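Local coordinates for protein transglutaminase-like enzymes, putative cysteine protease (Cytophaga hutchinsonii, PDB 3ISR) that probably acts as a cysteine protease or related thiol enzyme of the transglutaminase-like superfamily, its natural substrate not established, at residues I20-Q23 / T29-F32; A36-T39 / H43-D46; F60-N63 / R68-R71; F184-I189 / G246-D251. All blocks are in the same frame, centred on the assembly; numbering follows the deposited sequence.

Contact 1 of 4, residues I20-Q23 / T29-F32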
# COMPACT_ATOMS: atom_id res chain seq x y z
N ILE B 20 7.57 -16.19 -29.35
CA ILE B 20 6.95 -14.93 -28.96
C ILE B 20 7.13 -13.92 -30.09
O ILE B 20 8.18 -13.88 -30.75
CB ILE B 20 7.58 -14.33 -27.65
CG1 ILE B 20 8.00 -15.44 -26.67
CG2 ILE B 20 6.57 -13.38 -26.97
CD1 ILE B 20 8.91 -14.98 -25.49
N THR B 21 6.11 -13.10 -30.31
CA THR B 21 6.17 -12.05 -31.32
C THR B 21 5.88 -10.71 -30.65
O THR B 21 4.95 -10.61 -29.84
CB THR B 21 5.14 -12.30 -32.45
OG1 THR B 21 5.40 -13.59 -33.02
CG2 THR B 21 5.24 -11.22 -33.55
N TYR B 22 6.67 -9.69 -31.00
CA TYR B 22 6.50 -8.34 -30.46
C TYR B 22 6.26 -7.28 -31.53
O TYR B 22 6.84 -7.34 -32.60
CB TYR B 22 7.73 -7.93 -29.67
CG TYR B 22 7.86 -8.65 -28.37
CD1 TYR B 22 7.24 -8.15 -27.23
CD2 TYR B 22 8.57 -9.84 -28.28
CE1 TYR B 22 7.33 -8.81 -26.02
CE2 TYR B 22 8.67 -10.50 -27.08
CZ TYR B 22 8.05 -9.98 -25.95
OH TYR B 22 8.14 -10.63 -24.75
N GLN B 23 5.39 -6.32 -31.21
CA GLN B 23 5.32 -5.07 -31.95
C GLN B 23 6.15 -4.06 -31.15
O GLN B 23 5.93 -3.89 -29.96
CB GLN B 23 3.87 -4.59 -32.08
N THR B 29 15.25 -2.33 -26.04
CA THR B 29 16.13 -3.46 -25.71
C THR B 29 15.35 -4.50 -24.92
O THR B 29 14.58 -4.15 -24.01
CB THR B 29 17.38 -2.99 -24.93
OG1 THR B 29 18.18 -2.19 -25.80
CG2 THR B 29 18.22 -4.19 -24.45
N PHE B 30 15.53 -5.77 -25.29
CA PHE B 30 14.87 -6.90 -24.62
C PHE B 30 15.91 -7.74 -23.94
O PHE B 30 17.00 -7.97 -24.48
CB PHE B 30 14.16 -7.78 -25.65
CG PHE B 30 13.02 -7.11 -26.34
CD1 PHE B 30 11.71 -7.37 -25.96
CD2 PHE B 30 13.26 -6.22 -27.39
CE1 PHE B 30 10.65 -6.75 -26.61
CE2 PHE B 30 12.20 -5.60 -28.04
CZ PHE B 30 10.89 -5.86 -27.64
N ILE B 31 15.58 -8.21 -22.75
CA ILE B 31 16.36 -9.27 -22.13
C ILE B 31 15.37 -10.37 -21.87
O ILE B 31 14.42 -10.20 -21.09
CB ILE B 31 16.99 -8.85 -20.79
CG1 ILE B 31 17.85 -7.60 -20.96
CG2 ILE B 31 17.85 -10.02 -20.23
CD1 ILE B 31 18.44 -7.08 -19.64
N PHE B 32 15.60 -11.50 -22.53
CA PHE B 32 14.70 -12.62 -22.44
C PHE B 32 15.26 -13.73 -21.56
O PHE B 32 16.47 -13.88 -21.43
CB PHE B 32 14.45 -13.21 -23.84
CG PHE B 32 13.66 -12.31 -24.74
CD1 PHE B 32 12.34 -12.02 -24.46
CD2 PHE B 32 14.24 -11.79 -25.89
CE1 PHE B 32 11.60 -11.21 -25.31
CE2 PHE B 32 13.51 -10.98 -26.75
CZ PHE B 32 12.19 -10.69 -26.46

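Contact 2 of 4, residues A36-T39 / H43-D46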
# COMPACT_ATOMS: atom_id res chain seq x y z
N ALA B 36 16.46 -23.35 -21.55
CA ALA B 36 16.56 -24.30 -20.45
C ALA B 36 17.91 -24.13 -19.78
O ALA B 36 18.89 -23.80 -20.45
CB ALA B 36 16.37 -25.74 -20.93
N LEU B 37 17.96 -24.31 -18.47
CA LEU B 37 19.22 -24.19 -17.75
C LEU B 37 20.03 -25.48 -17.93
O LEU B 37 19.46 -26.55 -18.11
CB LEU B 37 18.96 -23.97 -16.25
CG LEU B 37 20.09 -23.35 -15.41
CD1 LEU B 37 20.49 -21.94 -15.86
CD2 LEU B 37 19.71 -23.34 -13.93
N ARG B 38 21.36 -25.34 -17.91
CA ARG B 38 22.29 -26.47 -17.84
C ARG B 38 22.77 -26.61 -16.41
O ARG B 38 23.36 -25.67 -15.86
CB ARG B 38 23.50 -26.22 -18.72
CG ARG B 38 23.24 -26.35 -20.18
CD ARG B 38 24.55 -26.45 -20.93
NE ARG B 38 24.34 -26.67 -22.35
CZ ARG B 38 24.16 -25.71 -23.24
NH1 ARG B 38 24.18 -24.44 -22.85
NH2 ARG B 38 23.96 -26.00 -24.52
N THR B 39 22.50 -27.76 -15.81
CA THR B 39 22.92 -28.04 -14.44
C THR B 39 23.55 -29.43 -14.39
O THR B 39 23.58 -30.15 -15.40
CB THR B 39 21.73 -27.99 -13.45
OG1 THR B 39 20.83 -29.08 -13.71
CG2 THR B 39 20.97 -26.66 -13.58
N HIS B 43 20.33 -31.67 -18.56
CA HIS B 43 21.21 -31.58 -19.72
C HIS B 43 20.43 -31.27 -20.98
O HIS B 43 19.35 -31.83 -21.23
CB HIS B 43 22.01 -32.89 -19.90
CG HIS B 43 22.60 -33.41 -18.63
ND1 HIS B 43 23.88 -33.09 -18.21
CD2 HIS B 43 22.08 -34.20 -17.66
CE1 HIS B 43 24.11 -33.67 -17.04
NE2 HIS B 43 23.04 -34.34 -16.68
N ILE B 44 20.98 -30.35 -21.77
CA ILE B 44 20.40 -30.03 -23.05
C ILE B 44 21.11 -30.89 -24.09
O ILE B 44 22.32 -30.75 -24.34
CB ILE B 44 20.52 -28.53 -23.34
CG1 ILE B 44 19.80 -27.71 -22.24
CG2 ILE B 44 19.93 -28.20 -24.71
CD1 ILE B 44 20.24 -26.30 -22.15
N LEU B 45 20.34 -31.79 -24.68
CA LEU B 45 20.85 -32.70 -25.70
C LEU B 45 20.92 -31.95 -27.02
O LEU B 45 21.87 -32.12 -27.78
CB LEU B 45 19.98 -33.95 -25.78
CG LEU B 45 19.70 -34.56 -24.39
CD1 LEU B 45 18.57 -35.60 -24.41
CD2 LEU B 45 20.97 -35.14 -23.74
N ASP B 46 19.94 -31.06 -27.25
CA ASP B 46 19.87 -30.21 -28.44
C ASP B 46 19.01 -28.95 -28.20
O ASP B 46 17.97 -29.03 -27.55
CB ASP B 46 19.28 -31.03 -29.58
CG ASP B 46 19.32 -30.31 -30.91
OD1 ASP B 46 20.40 -29.82 -31.31
OD2 ASP B 46 18.26 -30.26 -31.56

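Contact 3 of 4, residues F60-N63 / R68-R71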
# COMPACT_ATOMS: atom_id res chain seq x y z
N PHE B 60 23.94 -14.10 -21.94
CA PHE B 60 24.76 -13.82 -20.75
C PHE B 60 24.10 -14.39 -19.49
O PHE B 60 22.92 -14.77 -19.52
CB PHE B 60 25.01 -12.31 -20.59
CG PHE B 60 23.79 -11.52 -20.15
CD1 PHE B 60 22.85 -11.08 -21.09
CD2 PHE B 60 23.59 -11.22 -18.80
CE1 PHE B 60 21.73 -10.34 -20.69
CE2 PHE B 60 22.48 -10.49 -18.39
CZ PHE B 60 21.55 -10.05 -19.33
N SER B 61 24.85 -14.44 -18.40
CA SER B 61 24.30 -14.82 -17.11
C SER B 61 24.81 -13.86 -16.05
O SER B 61 25.84 -13.21 -16.24
CB SER B 61 24.69 -16.26 -16.74
OG SER B 61 24.03 -17.22 -17.57
N TYR B 62 24.08 -13.77 -14.93
CA TYR B 62 24.63 -13.08 -13.75
C TYR B 62 25.77 -13.94 -13.19
O TYR B 62 25.94 -15.09 -13.57
CB TYR B 62 23.56 -12.88 -12.67
CG TYR B 62 22.36 -12.04 -13.06
CD1 TYR B 62 22.40 -11.19 -14.17
CD2 TYR B 62 21.20 -12.06 -12.28
CE1 TYR B 62 21.29 -10.42 -14.51
CE2 TYR B 62 20.10 -11.28 -12.60
CZ TYR B 62 20.15 -10.46 -13.73
OH TYR B 62 19.06 -9.68 -14.06
N ASN B 63 26.54 -13.37 -12.26
CA ASN B 63 27.58 -14.12 -11.55
C ASN B 63 27.04 -15.41 -10.90
O ASN B 63 27.74 -16.43 -10.88
CB ASN B 63 28.22 -13.23 -10.47
CG ASN B 63 28.80 -11.94 -11.05
OD1 ASN B 63 28.85 -11.75 -12.27
ND2 ASN B 63 29.25 -11.05 -10.16
N ARG B 68 19.89 -18.26 -17.96
CA ARG B 68 20.55 -17.93 -19.21
C ARG B 68 19.73 -16.85 -19.84
O ARG B 68 18.61 -17.10 -20.30
CB ARG B 68 20.58 -19.15 -20.14
CG ARG B 68 21.39 -20.31 -19.58
CD ARG B 68 21.21 -21.57 -20.41
NE ARG B 68 21.73 -21.40 -21.76
CZ ARG B 68 21.45 -22.19 -22.80
NH1 ARG B 68 20.64 -23.23 -22.67
NH2 ARG B 68 22.00 -21.94 -23.98
N PHE B 69 20.29 -15.65 -19.88
CA PHE B 69 19.59 -14.52 -20.48
C PHE B 69 20.06 -14.31 -21.92
O PHE B 69 21.19 -14.62 -22.24
CB PHE B 69 19.87 -13.25 -19.67
CG PHE B 69 19.30 -13.30 -18.27
CD1 PHE B 69 17.92 -13.24 -18.06
CD2 PHE B 69 20.15 -13.36 -17.16
CE1 PHE B 69 17.37 -13.27 -16.76
CE2 PHE B 69 19.64 -13.38 -15.85
CZ PHE B 69 18.23 -13.33 -15.64
N VAL B 70 19.17 -13.81 -22.77
CA VAL B 70 19.59 -13.39 -24.11
C VAL B 70 19.06 -11.99 -24.37
O VAL B 70 17.93 -11.67 -24.00
CB VAL B 70 19.11 -14.35 -25.26
CG1 VAL B 70 19.82 -15.71 -25.16
CG2 VAL B 70 17.61 -14.52 -25.23
N ARG B 71 19.88 -11.16 -24.99
CA ARG B 71 19.45 -9.79 -25.23
C ARG B 71 19.67 -9.34 -26.66
O ARG B 71 20.62 -9.76 -27.32
CB ARG B 71 20.10 -8.82 -24.24
CG ARG B 71 21.59 -8.89 -24.21
CD ARG B 71 22.19 -7.81 -23.29
NE ARG B 71 23.59 -8.10 -23.05
CZ ARG B 71 24.35 -7.49 -22.15
NH1 ARG B 71 25.62 -7.85 -22.01
NH2 ARG B 71 23.84 -6.53 -21.38

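Contact 4 of 4, residues F184-I189 / G246-D251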
# COMPACT_ATOMS: atom_id res chain seq x y z
N PHE B 184 1.28 -17.00 -6.90
CA PHE B 184 1.27 -18.13 -5.96
C PHE B 184 2.70 -18.45 -5.52
O PHE B 184 2.94 -18.77 -4.35
CB PHE B 184 0.67 -19.38 -6.63
CG PHE B 184 -0.84 -19.41 -6.69
CD1 PHE B 184 -1.56 -18.44 -7.38
CD2 PHE B 184 -1.54 -20.47 -6.13
CE1 PHE B 184 -2.96 -18.49 -7.47
CE2 PHE B 184 -2.95 -20.55 -6.22
CZ PHE B 184 -3.66 -19.56 -6.89
N ALA B 185 3.65 -18.38 -6.44
CA ALA B 185 5.05 -18.64 -6.11
C ALA B 185 5.58 -17.57 -5.16
O ALA B 185 6.23 -17.87 -4.14
CB ALA B 185 5.90 -18.66 -7.38
N HIS B 186 5.32 -16.30 -5.49
CA HIS B 186 5.85 -15.22 -4.65
C HIS B 186 5.28 -15.33 -3.25
O HIS B 186 5.98 -15.08 -2.28
CB HIS B 186 5.46 -13.83 -5.22
CG HIS B 186 6.26 -13.41 -6.42
ND1 HIS B 186 7.57 -13.77 -6.63
CD2 HIS B 186 5.92 -12.60 -7.45
CE1 HIS B 186 8.01 -13.22 -7.75
NE2 HIS B 186 7.03 -12.50 -8.27
N LEU B 187 4.00 -15.70 -3.14
CA LEU B 187 3.40 -15.80 -1.82
C LEU B 187 3.94 -16.97 -0.97
O LEU B 187 4.22 -16.79 0.22
CB LEU B 187 1.87 -15.84 -1.92
CG LEU B 187 1.13 -15.87 -0.58
CD1 LEU B 187 1.53 -14.62 0.28
CD2 LEU B 187 -0.39 -15.91 -0.83
N GLY B 188 4.15 -18.12 -1.58
CA GLY B 188 4.79 -19.25 -0.88
C GLY B 188 6.18 -18.85 -0.39
O GLY B 188 6.55 -19.13 0.75
N ILE B 189 6.94 -18.19 -1.26
CA ILE B 189 8.31 -17.75 -0.90
C ILE B 189 8.26 -16.79 0.27
O ILE B 189 9.00 -16.96 1.25
CB ILE B 189 9.01 -17.06 -2.09
CG1 ILE B 189 9.32 -18.07 -3.19
CG2 ILE B 189 10.33 -16.41 -1.64
CD1 ILE B 189 9.52 -17.42 -4.55
N GLY B 246 15.78 -17.76 -8.76
CA GLY B 246 16.34 -16.53 -8.22
C GLY B 246 15.51 -16.13 -7.02
O GLY B 246 14.67 -16.90 -6.55
N ARG B 247 15.73 -14.93 -6.52
CA ARG B 247 15.03 -14.48 -5.32
C ARG B 247 13.53 -14.33 -5.58
O ARG B 247 12.72 -14.68 -4.73
CB ARG B 247 15.66 -13.18 -4.82
CG ARG B 247 17.09 -13.35 -4.38
CD ARG B 247 17.77 -12.02 -4.02
NE ARG B 247 17.15 -11.42 -2.83
CZ ARG B 247 17.54 -10.28 -2.25
NH1 ARG B 247 16.88 -9.84 -1.19
NH2 ARG B 247 18.57 -9.59 -2.74
N ASP B 248 13.18 -13.82 -6.75
CA ASP B 248 11.78 -13.67 -7.16
C ASP B 248 11.80 -13.32 -8.63
O ASP B 248 12.87 -13.40 -9.25
CB ASP B 248 11.01 -12.62 -6.32
CG ASP B 248 11.60 -11.22 -6.38
OD1 ASP B 248 12.32 -10.85 -7.32
OD2 ASP B 248 11.31 -10.43 -5.43
N ALA B 249 10.65 -12.92 -9.17
CA ALA B 249 10.53 -12.68 -10.63
C ALA B 249 11.43 -11.54 -11.14
O ALA B 249 11.71 -11.49 -12.33
CB ALA B 249 9.09 -12.44 -11.04
N ALA B 250 11.90 -10.65 -10.27
CA ALA B 250 12.82 -9.60 -10.72
C ALA B 250 14.08 -10.23 -11.31
O ALA B 250 14.77 -9.62 -12.15
CB ALA B 250 13.19 -8.65 -9.55
N ASP B 251 14.42 -11.43 -10.84
CA ASP B 251 15.62 -12.13 -11.31
C ASP B 251 15.32 -13.17 -12.39
O ASP B 251 16.23 -13.91 -12.80
CB ASP B 251 16.27 -12.90 -10.16
CG ASP B 251 16.83 -12.01 -9.08
OD1 ASP B 251 17.25 -10.86 -9.37
OD2 ASP B 251 16.90 -12.51 -7.94

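Contact 1 of 4, residues I20-Q23 / T29-F32
Y22 and F30 come closest at the backbone level, yet their CA atoms remain 10.3 Å apart: segments 20-23 and 29-32 run in opposite directions in two different sheets, and no backbone hydrogen bond joins them. The strands face each other as layers of a sandwich, and three aromatic side chains bridge the gap. The pivot is Y22, whose CG stands anti to the carbonyl carbon (chi1 -72°), a setting that carries the ring out to the opposing strand. F30 meets it edge-to-face: its CE1 lies over the centre of the tyrosine ring, 3.7 Å above the plane, with ring centroids 4.9 Å apart and planes at 55°. F32 meets the hydroxyl-bearing side of the same ring obliquely, its CE1 3.5 Å from Y22 CE2 and 3.6 Å from Y22 OH, with the tyrosine lying at the edge of the F32 ring. F80, on strand 78-96, extends the cluster by touching Y22 and F30, while A255 and I257 pack on Y22 from strand 255-258. With Y22 replaced by an alanine, a gap is likely to open between the layers and the F30 edge to lose the face on which it rests. Between the segments the contact is wholly dispersive and aromatic, which implies that the two sheets are held together here by buried ring packing, with no polar bond directing the fit.

Contact 2 of 4, residues A36-T39 / H43-D46
An ST turn at T39 and a classic beta bulge at L45 and D46 bracket I44, which packs against A36 and R38 in the N-terminal beta domain, where the loop ahead of strand 43-52 folds over the start of that strand. In the turn, T39 OG1 takes hydrogen bonds from the backbone nitrogens of S41 and Q42; at the bulge, L45 and D46 both lie opposite T87. Between these two irregularities I44 carries most of the packing. Its CG1 stands anti to the carbonyl carbon (chi1 -59°), and with chi2 near 160° the chain extends so that CD1 reaches the loop. That methyl comes 3.3 Å from A36 O, 4.1 Å from A36 CB and 3.6 Å from R38 CG. The arginine crosses the isoleucine at about a right angle, its chain extended from CG to NE, and its guanidinium lays one face over the same methyl, CZ lying 4.1 Å from I44 CD1. A36 O, against which the methyl packs, accepts a hydrogen bond from R68 NH1. The two arginines come close at their ends, and E47, salt-bridged to R68 and only weakly paired with R38 at long range, probably eases their mutual charge. Beyond I44, strand 78-96 contributes V88, which touches both A36 and I44. On the exposed side, the imidazole of H43 turns one face to the loop, T39 O lying over it at 3.9 Å from H43 CE1.

Contact 3 of 4, residues F60-N63 / R68-R71
F60 O accepts the backbone N-H of F69 at 2.8 Å, nearly in line with its C=O bond, and F60 N returns an equal 2.8 Å bond to F69 O, that donor tilted 30° from the carbonyl plane. This hydrogen-bonded antiparallel pair belongs to a beta hairpin, strands 58-60 and 69-74, at the margin of a four-stranded sheet. The F60 ring is sandwiched: F69 CB makes a CH-pi contact 3.7 Å from the ring centroid, and over the opposite face R71 CZ forms a cation-pi contact at 4.4 Å. F60 CG lies between the backbone N and the carbonyl carbon (chi1 72°), which swings the ring across the strand pair into this slot. The arginine's polar end is held by a salt bridge from NE to E58 and by L109 O of the second subunit, bound through NH2, so it is probably fixed in rotation. Farther out, the F69 ring meets Y62 obliquely, planes at 39°. Replacing Y62 with a serine would probably leave the F69 rim without its aromatic cover and the turn less firmly packed on the strand. The point of touch is F69 CE2, which sits over the centre of the Y62 ring, 3.6 Å above its plane.

Contact 4 of 4, residues F184-I189 / G246-D251
H186 extends from helix 181-194 toward D248 and A249, in the loop that follows strand 240-246. Its CB starts the side chain off beside the loop, with CG anti to the carbonyl carbon (chi1 -76°), and the ring beyond does the touching. ND1 lies 3.6 Å from D248 CB. CE1 comes nearer to that carbon, at 3.4 Å, and meets A249 N at the ring edge, in plane, so closely that the detail of this approach is doubtful. At the tip, NE2 packs against A249 CB at 3.5 Å; no hydrogen bond links ring and loop. The rings of Y122 and Y201 meet the imidazole with planes nearly parallel to it. The D248 carboxylate plane stands 75° from that of the imidazole. OD1 accepts the N-H of A250 at 3.0 Å from above the carboxylate plane, forming an Asx turn, while OD2 is bound by S120 OG and Y122 N. A second internal bond runs 3.0 Å from R247 N to D251 OD2, which uses its anti lone pair; D251 OD1 pairs with R247 of the second subunit. One turn along the helix, I189 CD1 rests 4.2 Å from R247 O, itself bound by R193. The arrangement seats a loop against the central helix of a transglutaminase-like fold, the helix that in such enzymes carries the catalytic cysteine near its start.

Contacts 1, 2 and 3 all lie in the N-terminal beta domain, whereas contact 4 joins a helix of the transglutaminase-like region to the loop after strand 240-246. Contact 3 is the common neighbour. Strand 69-74 sits beside strand 28-32 of contact 1, with F32 N probably bonded to V70 O at 2.8 Å. R68 reaches contact 2, whose centre is 15 Å from that of contact 3. Toward contact 4, F69 CZ packs 3.5 Å from D251 O, joining the hairpin to the loop beside the presumed catalytic helix. Contacts 1 and 2 each stay about 9 Å from contact 4 at the nearest atoms. Contacts 1, 3 and 4 also touch the second subunit, so the interface with it involves all three.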